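Long-range contacts in endoglucanase family 5 (Clostridium acetobutylicum ATCC 824, PDB 6PZ7), which hydrolyses beta-linked glucans as a broad-specificity GH5_4 endoglucanase, probably cutting cellulose and related plant cell-wall polysaccharides within the chain: residues T104-T110 with L144-V150; A196-A200 with S219-Y223; S227-P232 with G271-N277; E278-A282 with F326-T332. All coordinates share one frame; numbering follows the deposited sequence.

Contact 1 of 4, residues T104-T110 with L144-V150. With EDO (1,2-ethanediol), chain C.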
loop_
_atom_site.group_PDB
_atom_site.type_symbol
_atom_site.label_atom_id
_atom_site.label_comp_id
_atom_site.label_asym_id
_atom_site.label_seq_id
_atom_site.Cartn_x
_atom_site.Cartn_y
_atom_site.Cartn_z
ATOM N N THR A 104 4.094 0.114 13.657
ATOM C CA THR A 104 3.119 0.060 14.753
ATOM C C THR A 104 3.769 0.124 16.121
ATOM O O THR A 104 3.053 0.412 17.106
ATOM C CB THR A 104 2.260 -1.208 14.699
ATOM O OG1 THR A 104 3.093 -2.346 14.840
ATOM C CG2 THR A 104 1.483 -1.322 13.383
ATOM N N SER A 105 5.065 -0.110 16.239
ATOM C CA SER A 105 5.699 -0.051 17.551
ATOM C C SER A 105 5.651 1.346 18.125
ATOM O O SER A 105 5.661 1.493 19.361
ATOM C CB SER A 105 7.151 -0.527 17.460
ATOM O OG SER A 105 7.909 0.282 16.595
ATOM N N TRP A 106 5.628 2.403 17.278
ATOM C CA TRP A 106 5.649 3.781 17.729
ATOM C C TRP A 106 4.447 4.573 17.234
ATOM O O TRP A 106 4.203 5.668 17.736
ATOM C CB TRP A 106 6.983 4.476 17.368
ATOM C CG TRP A 106 7.278 4.520 15.905
ATOM C CD1 TRP A 106 7.931 3.564 15.173
ATOM C CD2 TRP A 106 6.969 5.574 15.016
ATOM N NE1 TRP A 106 8.037 3.969 13.861
ATOM C CE2 TRP A 106 7.440 5.197 13.736
ATOM C CE3 TRP A 106 6.309 6.796 15.157
ATOM C CZ2 TRP A 106 7.289 6.006 12.623
ATOM C CZ3 TRP A 106 6.175 7.602 14.041
ATOM C CH2 TRP A 106 6.648 7.214 12.805
ATOM N N ILE A 107 3.654 4.047 16.303
ATOM C CA ILE A 107 2.395 4.646 15.863
ATOM C C ILE A 107 1.294 3.823 16.525
ATOM O O ILE A 107 1.026 2.711 16.079
ATOM C CB ILE A 107 2.248 4.637 14.340
ATOM C CG1 ILE A 107 3.430 5.332 13.662
ATOM C CG2 ILE A 107 0.938 5.264 13.947
ATOM C CD1 ILE A 107 3.500 5.150 12.166
ATOM N N ILE A 108 0.671 4.344 17.578
ATOM C CA ILE A 108 -0.224 3.564 18.440
ATOM C C ILE A 108 -1.557 4.283 18.577
ATOM O O ILE A 108 -1.643 5.263 19.304
ATOM C CB ILE A 108 0.400 3.253 19.804
ATOM C CG1 ILE A 108 1.803 2.654 19.650
ATOM C CG2 ILE A 108 -0.531 2.306 20.565
ATOM C CD1 ILE A 108 2.595 2.629 20.983
ATOM N N PRO A 109 -2.621 3.791 17.896
ATOM C CA PRO A 109 -3.876 4.578 17.853
ATOM C C PRO A 109 -4.786 4.332 19.051
ATOM O O PRO A 109 -5.874 3.741 18.959
ATOM C CB PRO A 109 -4.500 4.139 16.524
ATOM C CG PRO A 109 -4.023 2.741 16.344
ATOM C CD PRO A 109 -2.565 2.788 16.823
ATOM N N THR A 110 -4.355 4.835 20.213
ATOM C CA THR A 110 -5.206 4.939 21.403
ATOM C C THR A 110 -5.151 6.382 21.896
ATOM O O THR A 110 -4.173 7.094 21.664
ATOM C CB THR A 110 -4.775 3.994 22.547
ATOM O OG1 THR A 110 -3.491 4.419 23.012
ATOM C CG2 THR A 110 -4.774 2.561 22.128
ATOM N N LEU A 144 0.354 6.052 6.267
ATOM C CA LEU A 144 0.378 4.916 7.163
ATOM C C LEU A 144 0.004 3.694 6.345
ATOM O O LEU A 144 -0.725 3.795 5.352
ATOM C CB LEU A 144 -0.643 5.092 8.286
ATOM C CG LEU A 144 -0.539 6.360 9.148
ATOM C CD1 LEU A 144 -1.762 6.507 10.011
ATOM C CD2 LEU A 144 0.717 6.279 9.993
ATOM N N ASN A 145 0.439 2.509 6.795
ATOM C CA ASN A 145 0.151 1.258 6.084
ATOM C C ASN A 145 -1.144 0.624 6.595
ATOM O O ASN A 145 -2.210 0.786 5.990
ATOM C CB ASN A 145 1.345 0.309 6.249
ATOM C CG ASN A 145 1.053 -1.051 5.693
ATOM O OD1 ASN A 145 0.530 -1.159 4.598
ATOM N ND2 ASN A 145 1.401 -2.091 6.402
ATOM N N GLU A 146 -1.075 -0.099 7.705
ATOM C CA GLU A 146 -2.218 -0.762 8.323
ATOM C C GLU A 146 -2.256 -0.379 9.801
ATOM O O GLU A 146 -1.989 -1.196 10.701
ATOM C CB GLU A 146 -2.103 -2.268 8.153
ATOM C CG GLU A 146 -2.265 -2.674 6.685
ATOM C CD GLU A 146 -2.218 -4.138 6.423
ATOM O OE1 GLU A 146 -1.976 -4.932 7.368
ATOM O OE2 GLU A 146 -2.378 -4.566 5.245
ATOM N N PRO A 147 -2.493 0.894 10.093
ATOM C CA PRO A 147 -2.381 1.353 11.484
ATOM C C PRO A 147 -3.443 0.678 12.333
ATOM O O PRO A 147 -4.617 0.636 11.976
ATOM C CB PRO A 147 -2.619 2.867 11.377
ATOM C CG PRO A 147 -3.462 3.053 10.124
ATOM C CD PRO A 147 -2.905 1.978 9.168
ATOM N N ARG A 148 -3.040 0.163 13.485
ATOM C CA ARG A 148 -3.901 -0.715 14.264
ATOM C C ARG A 148 -3.261 -0.996 15.608
ATOM O O ARG A 148 -2.113 -0.608 15.863
ATOM C CB ARG A 148 -4.131 -2.016 13.504
ATOM C CG ARG A 148 -2.885 -2.906 13.408
ATOM C CD ARG A 148 -3.043 -3.991 12.356
ATOM N NE ARG A 148 -1.956 -4.955 12.368
ATOM C CZ ARG A 148 -0.784 -4.760 11.813
ATOM N NH1 ARG A 148 -0.495 -3.675 11.143
ATOM N NH2 ARG A 148 0.156 -5.706 11.943
ATOM N N ILE A 149 -4.016 -1.688 16.459
ATOM C CA ILE A 149 -3.541 -2.166 17.760
ATOM C C ILE A 149 -3.261 -3.660 17.646
ATOM O O ILE A 149 -4.184 -4.486 17.610
ATOM C CB ILE A 149 -4.533 -1.853 18.889
ATOM C CG1 ILE A 149 -4.814 -0.348 18.945
ATOM C CG2 ILE A 149 -3.992 -2.397 20.226
ATOM C CD1 ILE A 149 -3.674 0.488 19.293
ATOM N N VAL A 150 -1.986 -4.013 17.522
ATOM C CA VAL A 150 -1.619 -5.404 17.351
ATOM C C VAL A 150 -1.991 -6.176 18.615
ATOM O O VAL A 150 -1.697 -5.759 19.749
ATOM C CB VAL A 150 -0.124 -5.534 17.043
ATOM C CG1 VAL A 150 0.279 -7.000 16.964
ATOM C CG2 VAL A 150 0.218 -4.802 15.750
HETATM C C1 EDO C . -1.972 -8.325 6.197
HETATM O O1 EDO C . -1.070 -7.320 6.690
HETATM C C2 EDO C . -2.418 -8.014 4.782
HETATM O O2 EDO C . -3.357 -6.937 4.779
HETATM O O HOH W 1 0.062 0.186 17.457
HETATM O O HOH W 2 -0.333 1.694 13.874
#
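The carbonyl oxygen of I107 accepts a bond from water 2, with I107 O and the water oxygen 2.8 Å apart, and the same water accepts from the backbone N of R148. No direct hydrogen bond spans the two loops, so water 2 links the two backbones instead, while side chains close the interface around it. I149 supplies the main wedge. The bend at chi2, -65°, turns its CD1 toward the first loop, 3.6 Å from P109 CD and 3.7 Å from T110 CG2. P109 centres an inverse gamma turn, closed by T110 N to I108 O at 2.9 Å, and this turn sets out the apolar atoms that receive I149; P109 O finds no partner in the model. Farther along, the methyls I107 CD1 and L144 CD2 meet at 3.7 Å. R148 runs extended from CG to NE alongside its own loop: NH1 donates to E146 O at 2.9 Å, almost in the guanidinium plane, NE pairs with E155, and the methyl CG2 of T104 leans obliquely on the group. N145-E146-P147 matches the Asn-Glu-Pro signature of family 5, whose glutamate is the acid/base in relatives. Here O1 of a 1,2-ethanediol, probably from the crystallisation liquor, donates to E146 OE1 and O2 to OE2, each pair 2.6 Å apart; OE2 is also bonded to H221 ND1. The loops follow neighbouring barrel strands 95-99 and 139-142 and lead into helices 111-132 and 161-180; I107 packs against L121 of the first helix and F170 of the second.

Contact 2 of 4, residues A196-A200 with S219-Y223. With EDO (1,2-ethanediol), chain D.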
loop_
_atom_site.group_PDB
_atom_site.type_symbol
_atom_site.label_atom_id
_atom_site.label_comp_id
_atom_site.label_asym_id
_atom_site.label_seq_id
_atom_site.Cartn_x
_atom_site.Cartn_y
_atom_site.Cartn_z
ATOM N N ALA A 196 -6.261 -0.297 9.906
ATOM C CA ALA A 196 -5.670 -1.498 9.310
ATOM C C ALA A 196 -5.784 -1.549 7.785
ATOM O O ALA A 196 -5.628 -2.623 7.213
ATOM C CB ALA A 196 -6.190 -2.776 9.948
ATOM N N ALA A 197 -6.088 -0.441 7.131
ATOM C CA ALA A 197 -6.453 -0.423 5.717
ATOM C C ALA A 197 -7.631 -1.344 5.436
ATOM O O ALA A 197 -7.807 -1.859 4.340
ATOM C CB ALA A 197 -5.263 -0.672 4.779
ATOM N N SER A 198 -8.478 -1.557 6.444
ATOM C CA SER A 198 -9.607 -2.464 6.362
ATOM C C SER A 198 -10.741 -1.908 5.512
ATOM O O SER A 198 -11.063 -0.728 5.539
ATOM C CB SER A 198 -10.135 -2.704 7.772
ATOM O OG SER A 198 -11.199 -3.637 7.772
ATOM N N THR A 199 -11.446 -2.824 4.863
ATOM C CA THR A 199 -12.704 -2.563 4.162
ATOM C C THR A 199 -13.918 -2.832 5.050
ATOM O O THR A 199 -15.050 -2.739 4.575
ATOM C CB THR A 199 -12.819 -3.390 2.868
ATOM O OG1 THR A 199 -12.744 -4.776 3.217
ATOM C CG2 THR A 199 -11.705 -3.032 1.915
ATOM N N ALA A 200 -13.730 -3.124 6.332
ATOM C CA ALA A 200 -14.862 -3.296 7.237
ATOM C C ALA A 200 -15.748 -2.066 7.155
ATOM O O ALA A 200 -15.270 -0.930 7.103
ATOM C CB ALA A 200 -14.372 -3.505 8.663
ATOM N N SER A 219 -6.648 4.674 0.892
ATOM C CA SER A 219 -5.930 3.416 0.773
ATOM C C SER A 219 -6.648 2.287 1.498
ATOM O O SER A 219 -6.906 2.381 2.707
ATOM C CB SER A 219 -4.550 3.591 1.412
ATOM O OG SER A 219 -3.876 2.337 1.427
ATOM N N LEU A 220 -6.938 1.210 0.767
ATOM C CA LEU A 220 -7.554 0.004 1.316
ATOM C C LEU A 220 -6.747 -1.204 0.883
ATOM O O LEU A 220 -6.142 -1.201 -0.198
ATOM C CB LEU A 220 -9.015 -0.153 0.842
ATOM C CG LEU A 220 -9.936 1.019 1.146
ATOM C CD1 LEU A 220 -11.266 0.814 0.425
ATOM C CD2 LEU A 220 -10.147 1.193 2.633
ATOM N N HIS A 221 -6.705 -2.241 1.714
ATOM C CA HIS A 221 -6.043 -3.502 1.386
ATOM C C HIS A 221 -7.109 -4.584 1.427
ATOM O O HIS A 221 -7.939 -4.606 2.351
ATOM C CB HIS A 221 -4.921 -3.836 2.347
ATOM C CG HIS A 221 -3.816 -2.831 2.315
ATOM N ND1 HIS A 221 -2.789 -2.847 3.232
ATOM C CD2 HIS A 221 -3.572 -1.771 1.499
ATOM C CE1 HIS A 221 -1.958 -1.846 2.971
ATOM N NE2 HIS A 221 -2.419 -1.166 1.939
ATOM N N MET A 222 -7.159 -5.463 0.416
ATOM C CA MET A 222 -8.244 -6.438 0.338
ATOM C C MET A 222 -7.793 -7.688 -0.421
ATOM O O MET A 222 -7.871 -7.770 -1.661
ATOM C CB MET A 222 -9.462 -5.796 -0.317
ATOM C CG MET A 222 -10.721 -6.668 -0.223
ATOM S SD MET A 222 -12.264 -5.979 -0.803
ATOM C CE MET A 222 -12.083 -6.274 -2.542
ATOM N N TYR A 223 -7.377 -8.684 0.339
ATOM C CA TYR A 223 -6.919 -9.955 -0.198
ATOM C C TYR A 223 -8.113 -10.900 -0.269
ATOM O O TYR A 223 -8.231 -11.871 0.477
ATOM C CB TYR A 223 -5.809 -10.544 0.647
ATOM C CG TYR A 223 -4.500 -9.796 0.673
ATOM C CD1 TYR A 223 -3.398 -10.279 -0.001
ATOM C CD2 TYR A 223 -4.334 -8.620 1.429
ATOM C CE1 TYR A 223 -2.174 -9.649 0.078
ATOM C CE2 TYR A 223 -3.103 -7.975 1.501
ATOM C CZ TYR A 223 -2.028 -8.501 0.829
ATOM O OH TYR A 223 -0.792 -7.918 0.907
HETATM C C1 EDO D . -6.161 -6.694 5.843
HETATM O O1 EDO D . -5.829 -7.202 4.563
HETATM C C2 EDO D . -6.661 -5.260 5.667
HETATM O O2 EDO D . -6.999 -4.872 6.984
HETATM O O HOH W 3 -10.115 -5.411 3.914
#
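A197 sets its methyl over the face of the imidazole of H221: CB stands 3.6 Å from the ring centroid and only 13° off the normal, a CH-pi contact that touches nearly every ring atom about equally. The ring lies beneath the methyl because CG of H221 turns beside its own backbone N, chi1 -63°. The same two residues are tied through their backbones, since H221 N donates to A197 O at 2.9 Å, nearly straight and in the carbonyl plane. L220 CA adds a longer CH contact to that oxygen. Beyond this point the loop parts from the strand, and water 3 fills the join, accepting from T199 N at 3.1 Å and donating to H221 O at 2.8 Å. T199 turns CG2 toward the strand, 4.0 Å from M222 SD and close to L220 CB, while a leucine methyl, L220 CD2, lies 3.6 Å from S198 O. An ST turn shapes the loop here, S198 OG accepting from A200 N at 3.0 Å just ahead of helix 201-206. A bound 1,2-ethanediol donates through O2 to A196 O at 2.6 Å. S219 O, buried by the contact, has no partner in the model. The methyl over one face and the ND1 bond to E146 OE2 together probably limit how far the imidazole can turn, consistent with A197 and the strand helping to place H221, which in turn would help to orient the E146 carboxylate, probably in the active site.

Contact 3 of 4, residues S227-P232 with G271-N277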
loop_
_atom_site.group_PDB
_atom_site.type_symbol
_atom_site.label_atom_id
_atom_site.label_comp_id
_atom_site.label_asym_id
_atom_site.label_seq_id
_atom_site.Cartn_x
_atom_site.Cartn_y
_atom_site.Cartn_z
ATOM N N SER A 227 -10.344 -16.971 2.084
ATOM C CA SER A 227 -10.023 -18.386 2.182
ATOM C C SER A 227 -9.164 -18.855 1.014
ATOM O O SER A 227 -8.231 -19.645 1.201
ATOM C CB SER A 227 -11.315 -19.210 2.287
ATOM O OG SER A 227 -11.967 -18.962 3.534
ATOM N N PHE A 228 -9.476 -18.403 -0.188
ATOM C CA PHE A 228 -8.671 -18.736 -1.362
ATOM C C PHE A 228 -7.332 -17.996 -1.347
ATOM O O PHE A 228 -6.265 -18.569 -1.620
ATOM C CB PHE A 228 -9.438 -18.348 -2.623
ATOM C CG PHE A 228 -8.636 -18.506 -3.892
ATOM C CD1 PHE A 228 -7.945 -17.422 -4.447
ATOM C CD2 PHE A 228 -8.560 -19.751 -4.519
ATOM C CE1 PHE A 228 -7.216 -17.577 -5.588
ATOM C CE2 PHE A 228 -7.821 -19.899 -5.665
ATOM C CZ PHE A 228 -7.134 -18.816 -6.198
ATOM N N ALA A 229 -7.361 -16.693 -1.087
ATOM C CA ALA A 229 -6.228 -15.831 -1.393
ATOM C C ALA A 229 -5.169 -15.884 -0.308
ATOM O O ALA A 229 -3.960 -15.845 -0.615
ATOM C CB ALA A 229 -6.730 -14.402 -1.572
ATOM N N MET A 230 -5.565 -15.880 0.971
ATOM C CA MET A 230 -4.632 -15.792 2.087
ATOM C C MET A 230 -4.455 -17.076 2.872
ATOM O O MET A 230 -3.364 -17.339 3.360
ATOM C CB MET A 230 -5.047 -14.710 3.099
ATOM C CG MET A 230 -5.170 -13.306 2.595
ATOM S SD MET A 230 -5.218 -12.080 3.933
ATOM C CE MET A 230 -3.519 -11.652 4.086
ATOM N N ASP A 231 -5.520 -17.839 3.058
ATOM C CA ASP A 231 -5.503 -18.941 4.018
ATOM C C ASP A 231 -4.843 -20.174 3.424
ATOM O O ASP A 231 -5.376 -20.747 2.465
ATOM C CB ASP A 231 -6.942 -19.266 4.448
ATOM C CG ASP A 231 -7.014 -20.259 5.590
ATOM O OD1 ASP A 231 -5.972 -20.797 5.999
ATOM O OD2 ASP A 231 -8.155 -20.495 6.054
ATOM N N PRO A 232 -3.698 -20.616 3.955
ATOM C CA PRO A 232 -3.075 -21.809 3.389
ATOM C C PRO A 232 -3.935 -23.043 3.525
ATOM O O PRO A 232 -3.724 -23.999 2.776
ATOM C CB PRO A 232 -1.759 -21.955 4.169
ATOM C CG PRO A 232 -2.013 -21.271 5.438
ATOM C CD PRO A 232 -2.944 -20.113 5.117
ATOM N N GLY A 271 -3.819 -9.811 -3.622
ATOM C CA GLY A 271 -3.028 -10.913 -4.142
ATOM C C GLY A 271 -3.553 -12.234 -3.643
ATOM O O GLY A 271 -4.546 -12.301 -2.914
ATOM N N SER A 272 -2.857 -13.294 -4.051
ATOM C CA SER A 272 -3.148 -14.658 -3.596
ATOM C C SER A 272 -1.850 -15.413 -3.441
ATOM O O SER A 272 -0.865 -15.124 -4.134
ATOM C CB SER A 272 -4.069 -15.372 -4.603
ATOM O OG SER A 272 -3.430 -15.478 -5.890
ATOM N N ILE A 273 -1.859 -16.414 -2.547
ATOM C CA ILE A 273 -0.695 -17.262 -2.353
ATOM C C ILE A 273 -0.679 -18.404 -3.369
ATOM O O ILE A 273 -1.698 -18.801 -3.950
ATOM C CB ILE A 273 -0.610 -17.788 -0.900
ATOM C CG1 ILE A 273 -1.799 -18.683 -0.535
ATOM C CG2 ILE A 273 -0.470 -16.585 0.038
ATOM C CD1 ILE A 273 -1.653 -19.397 0.816
ATOM N N ASN A 274 0.509 -18.947 -3.575
ATOM C CA ASN A 274 0.713 -20.088 -4.455
ATOM C C ASN A 274 0.220 -21.387 -3.822
ATOM O O ASN A 274 0.855 -21.926 -2.917
ATOM C CB ASN A 274 2.198 -20.170 -4.800
ATOM C CG ASN A 274 2.513 -21.342 -5.709
ATOM O OD1 ASN A 274 1.614 -21.947 -6.328
ATOM N ND2 ASN A 274 3.792 -21.673 -5.821
ATOM N N LYS A 275 -0.864 -21.929 -4.350
ATOM C CA LYS A 275 -1.374 -23.249 -4.001
ATOM C C LYS A 275 -1.312 -24.168 -5.217
ATOM O O LYS A 275 -2.212 -24.984 -5.455
ATOM C CB LYS A 275 -2.795 -23.176 -3.460
ATOM C CG LYS A 275 -2.974 -22.354 -2.181
ATOM C CD LYS A 275 -4.462 -22.192 -1.827
ATOM C CE LYS A 275 -4.623 -21.514 -0.474
ATOM N NZ LYS A 275 -6.026 -21.031 -0.263
ATOM N N ASN A 276 -0.271 -24.047 -6.031
ATOM C CA ASN A 276 -0.135 -24.826 -7.262
ATOM C C ASN A 276 -1.375 -24.690 -8.134
ATOM O O ASN A 276 -1.914 -25.680 -8.663
ATOM C CB ASN A 276 0.133 -26.315 -6.972
ATOM C CG ASN A 276 1.560 -26.609 -6.655
ATOM O OD1 ASN A 276 2.465 -26.094 -7.297
ATOM N ND2 ASN A 276 1.778 -27.456 -5.653
ATOM N N ASN A 277 -1.833 -23.457 -8.294
ATOM C CA ASN A 277 -3.184 -23.182 -8.778
ATOM C C ASN A 277 -3.192 -21.916 -9.623
ATOM O O ASN A 277 -4.075 -21.065 -9.492
ATOM C CB ASN A 277 -4.183 -23.087 -7.618
ATOM C CG ASN A 277 -3.857 -21.945 -6.671
ATOM O OD1 ASN A 277 -2.712 -21.516 -6.539
ATOM N ND2 ASN A 277 -4.868 -21.484 -5.950
HETATM O O HOH W 4 -4.463 -19.316 -3.928
#
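K275 reaches across with a chain extended beyond CG and puts NZ between two carbonyl oxygens of the opposite segment, F228 O and D231 O, each 2.8 Å from it. The two bonds differ in kind: NZ stands 43° out of the carbonyl plane of F228, but approaches D231 O more nearly end-on. A further carbonyl, T235 O, also receives NZ, so the ammonium gathers backbone acceptors around the end of helix 226-229 rather than a carboxylate; the acid of D231 turns instead to K233. A229 O, another acceptor at that helix end, takes I273 N at 2.9 Å in its own plane, while S272 CA approaches it at 3.3 Å. Water 4 completes the network. It donates to F228 O and I273 O and accepts from N277 ND2, and its oxygen lies over a face of the F228 ring, toward the rim. Both ends of the N277 amide are engaged: ND2 also serves S236 O, and OD1 accepts K275 N at 2.9 Å. In the same loop, N274 OD1 takes N276 N at 2.8 Å in an Asx turn. I273 CD1 packs 3.8 Å from P232 CA, and the F228 ring meets S272 CB and the N277 amide obliquely. The loop 271-277 carries the chain from strand 265-270 to helix 278-294, and F228 extends the contact by packing on S280 and L284 of that helix and on the ring of W238.

Contact 4 of 4, residues E278-A282 with F326-T332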
loop_
_atom_site.group_PDB
_atom_site.type_symbol
_atom_site.label_atom_id
_atom_site.label_comp_id
_atom_site.label_asym_id
_atom_site.label_seq_id
_atom_site.Cartn_x
_atom_site.Cartn_y
_atom_site.Cartn_z
ATOM N N GLU A 278 -2.202 -21.774 -10.504
ATOM C CA GLU A 278 -2.049 -20.526 -11.261
ATOM C C GLU A 278 -3.314 -20.162 -12.023
ATOM O O GLU A 278 -3.661 -18.974 -12.106
ATOM C CB GLU A 278 -0.848 -20.586 -12.229
ATOM C CG GLU A 278 -0.646 -19.214 -12.937
ATOM C CD GLU A 278 0.511 -19.190 -13.884
ATOM O OE1 GLU A 278 1.126 -20.259 -14.133
ATOM O OE2 GLU A 278 0.815 -18.114 -14.393
ATOM N N SER A 279 -4.019 -21.144 -12.593
ATOM C CA SER A 279 -5.205 -20.832 -13.381
ATOM C C SER A 279 -6.268 -20.145 -12.535
ATOM O O SER A 279 -6.890 -19.169 -12.967
ATOM C CB SER A 279 -5.763 -22.122 -13.975
ATOM O OG SER A 279 -4.789 -22.753 -14.768
ATOM N N SER A 280 -6.533 -20.682 -11.351
ATOM C CA SER A 280 -7.503 -20.040 -10.461
ATOM C C SER A 280 -7.036 -18.659 -10.035
ATOM O O SER A 280 -7.840 -17.725 -9.928
ATOM C CB SER A 280 -7.729 -20.903 -9.212
ATOM O OG SER A 280 -8.576 -22.020 -9.485
ATOM N N ARG A 281 -5.760 -18.544 -9.697
ATOM C CA ARG A 281 -5.234 -17.247 -9.292
ATOM C C ARG A 281 -5.367 -16.223 -10.405
ATOM O O ARG A 281 -5.694 -15.060 -10.147
ATOM C CB ARG A 281 -3.760 -17.384 -8.887
ATOM C CG ARG A 281 -3.514 -18.264 -7.658
ATOM C CD ARG A 281 -2.040 -18.528 -7.423
ATOM N NE ARG A 281 -1.348 -17.330 -6.940
ATOM C CZ ARG A 281 -0.032 -17.172 -6.950
ATOM N NH1 ARG A 281 0.754 -18.082 -7.521
ATOM N NH2 ARG A 281 0.506 -16.083 -6.405
ATOM N N ALA A 282 -5.125 -16.637 -11.656
ATOM C CA ALA A 282 -5.285 -15.756 -12.812
ATOM C C ALA A 282 -6.743 -15.410 -13.056
ATOM O O ALA A 282 -7.056 -14.271 -13.389
ATOM C CB ALA A 282 -4.648 -16.399 -14.048
ATOM N N PHE A 326 4.961 -16.914 -12.741
ATOM C CA PHE A 326 3.566 -17.245 -13.031
ATOM C C PHE A 326 3.141 -16.370 -14.207
ATOM O O PHE A 326 2.518 -15.319 -14.017
ATOM C CB PHE A 326 2.674 -17.050 -11.802
ATOM C CG PHE A 326 3.109 -17.865 -10.619
ATOM C CD1 PHE A 326 2.918 -19.234 -10.584
ATOM C CD2 PHE A 326 3.757 -17.258 -9.585
ATOM C CE1 PHE A 326 3.393 -19.964 -9.475
ATOM C CE2 PHE A 326 4.188 -17.998 -8.500
ATOM C CZ PHE A 326 4.002 -19.304 -8.449
ATOM N N PRO A 327 3.523 -16.732 -15.428
ATOM C CA PRO A 327 3.347 -15.809 -16.567
ATOM C C PRO A 327 1.905 -15.566 -16.923
ATOM O O PRO A 327 1.573 -14.460 -17.376
ATOM C CB PRO A 327 4.132 -16.501 -17.704
ATOM C CG PRO A 327 4.166 -17.959 -17.305
ATOM C CD PRO A 327 4.273 -17.942 -15.808
ATOM N N LYS A 328 1.025 -16.534 -16.750
ATOM C CA LYS A 328 -0.388 -16.299 -17.054
ATOM C C LYS A 328 -0.988 -15.319 -16.055
ATOM O O LYS A 328 -1.722 -14.393 -16.427
ATOM C CB LYS A 328 -1.114 -17.623 -17.004
ATOM C CG LYS A 328 -2.611 -17.596 -17.189
ATOM C CD LYS A 328 -3.185 -18.990 -16.942
ATOM C CE LYS A 328 -4.684 -19.017 -17.111
ATOM N NZ LYS A 328 -5.181 -20.453 -17.293
ATOM N N LEU A 329 -0.616 -15.461 -14.790
ATOM C CA LEU A 329 -1.093 -14.588 -13.732
ATOM C C LEU A 329 -0.614 -13.166 -13.948
ATOM O O LEU A 329 -1.393 -12.222 -13.838
ATOM C CB LEU A 329 -0.638 -15.166 -12.387
ATOM C CG LEU A 329 -0.891 -14.351 -11.152
ATOM C CD1 LEU A 329 -2.364 -13.950 -10.970
ATOM C CD2 LEU A 329 -0.402 -15.067 -9.941
ATOM N N VAL A 330 0.675 -12.974 -14.239
ATOM C CA VAL A 330 1.143 -11.609 -14.428
ATOM C C VAL A 330 0.372 -10.949 -15.563
ATOM O O VAL A 330 -0.038 -9.785 -15.465
ATOM C CB VAL A 330 2.669 -11.563 -14.652
ATOM C CG1 VAL A 330 3.142 -10.079 -14.694
ATOM C CG2 VAL A 330 3.428 -12.296 -13.570
ATOM N N ARG A 331 0.181 -11.683 -16.663
ATOM C CA ARG A 331 -0.510 -11.100 -17.809
ATOM C C ARG A 331 -1.943 -10.697 -17.453
ATOM O O ARG A 331 -2.419 -9.641 -17.910
ATOM C CB ARG A 331 -0.460 -12.056 -19.001
ATOM C CG ARG A 331 -0.923 -11.452 -20.319
ATOM C CD ARG A 331 0.031 -10.379 -20.816
ATOM N NE ARG A 331 -0.455 -9.836 -22.073
ATOM C CZ ARG A 331 0.197 -8.943 -22.803
ATOM N NH1 ARG A 331 1.367 -8.482 -22.403
ATOM N NH2 ARG A 331 -0.335 -8.527 -23.937
ATOM N N THR A 332 -2.666 -11.496 -16.662
ATOM C CA THR A 332 -4.012 -11.102 -16.229
ATOM C C THR A 332 -4.005 -9.864 -15.341
ATOM O O THR A 332 -5.008 -9.121 -15.286
ATOM C CB THR A 332 -4.796 -12.228 -15.537
ATOM O OG1 THR A 332 -4.191 -12.665 -14.313
ATOM C CG2 THR A 332 -4.887 -13.435 -16.465
#
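E278 points its side chain straight at the start of helix 327-334. Its CG, anti to the backbone N at chi1 -176°, rests against two methylenes, 4.1 Å from both L329 CB and F326 CB. CD comes up at the edge of the phenyl ring, the carboxylate plane standing nearly upright to it. OE1 lies beside F326 CA, whereas OE2 does the gripping: L329 N donates to its anti lone pair at 3.0 Å, and K328 N, 2.8 Å away, adds a weak, badly bent bond. The first-turn N-H groups of K328 and L329 would probably stabilise the charge on E278. R281 uses a face of the same ring. Bent at chi3, its chain brings NH1 over the centre of the ring, giving a cation-pi contact with CZ 4.7 Å from the centroid and the two planes 74° apart. L329 CD2 covers one guanidinium face, 3.7 Å from R281 CZ, and NH2 is bound by S272 O. Farther along, A282 CB touches K328 CG at 3.9 Å and the methyl of T332, whose hydroxyl donates back to L329 O at 2.9 Å. The axes of segments 278-282 and 327-332 lie 8.6 Å apart, 3° from parallel, as expected for neighbouring helices on the outer ring of a (beta/alpha)8 barrel, here those following strands 265-270 and 298-303.

Together the four contacts trace the barrel from its probable active-site end to its outer shell. Contact 2 is the buried one, where strand 216-221 meets a loop; contacts 1, 3 and 4 are partly buried, and contact 4, a helix pair, lies farthest out, its centre about 21 Å from that of the chain. Contacts 1 and 2 share a border, joined by a probable bond from A196 N to P147 O, 2.8 Å apart. Contact 3 touches contact 2 where Y223 packs on M230, and meets contact 4 where N274 lies on F326. Contact 1 combines methyl packing with water bridges, contact 3 rests on carbonyls that grip a lysine, and charged side chains gripping aromatic and backbone groups dominate the helix pair.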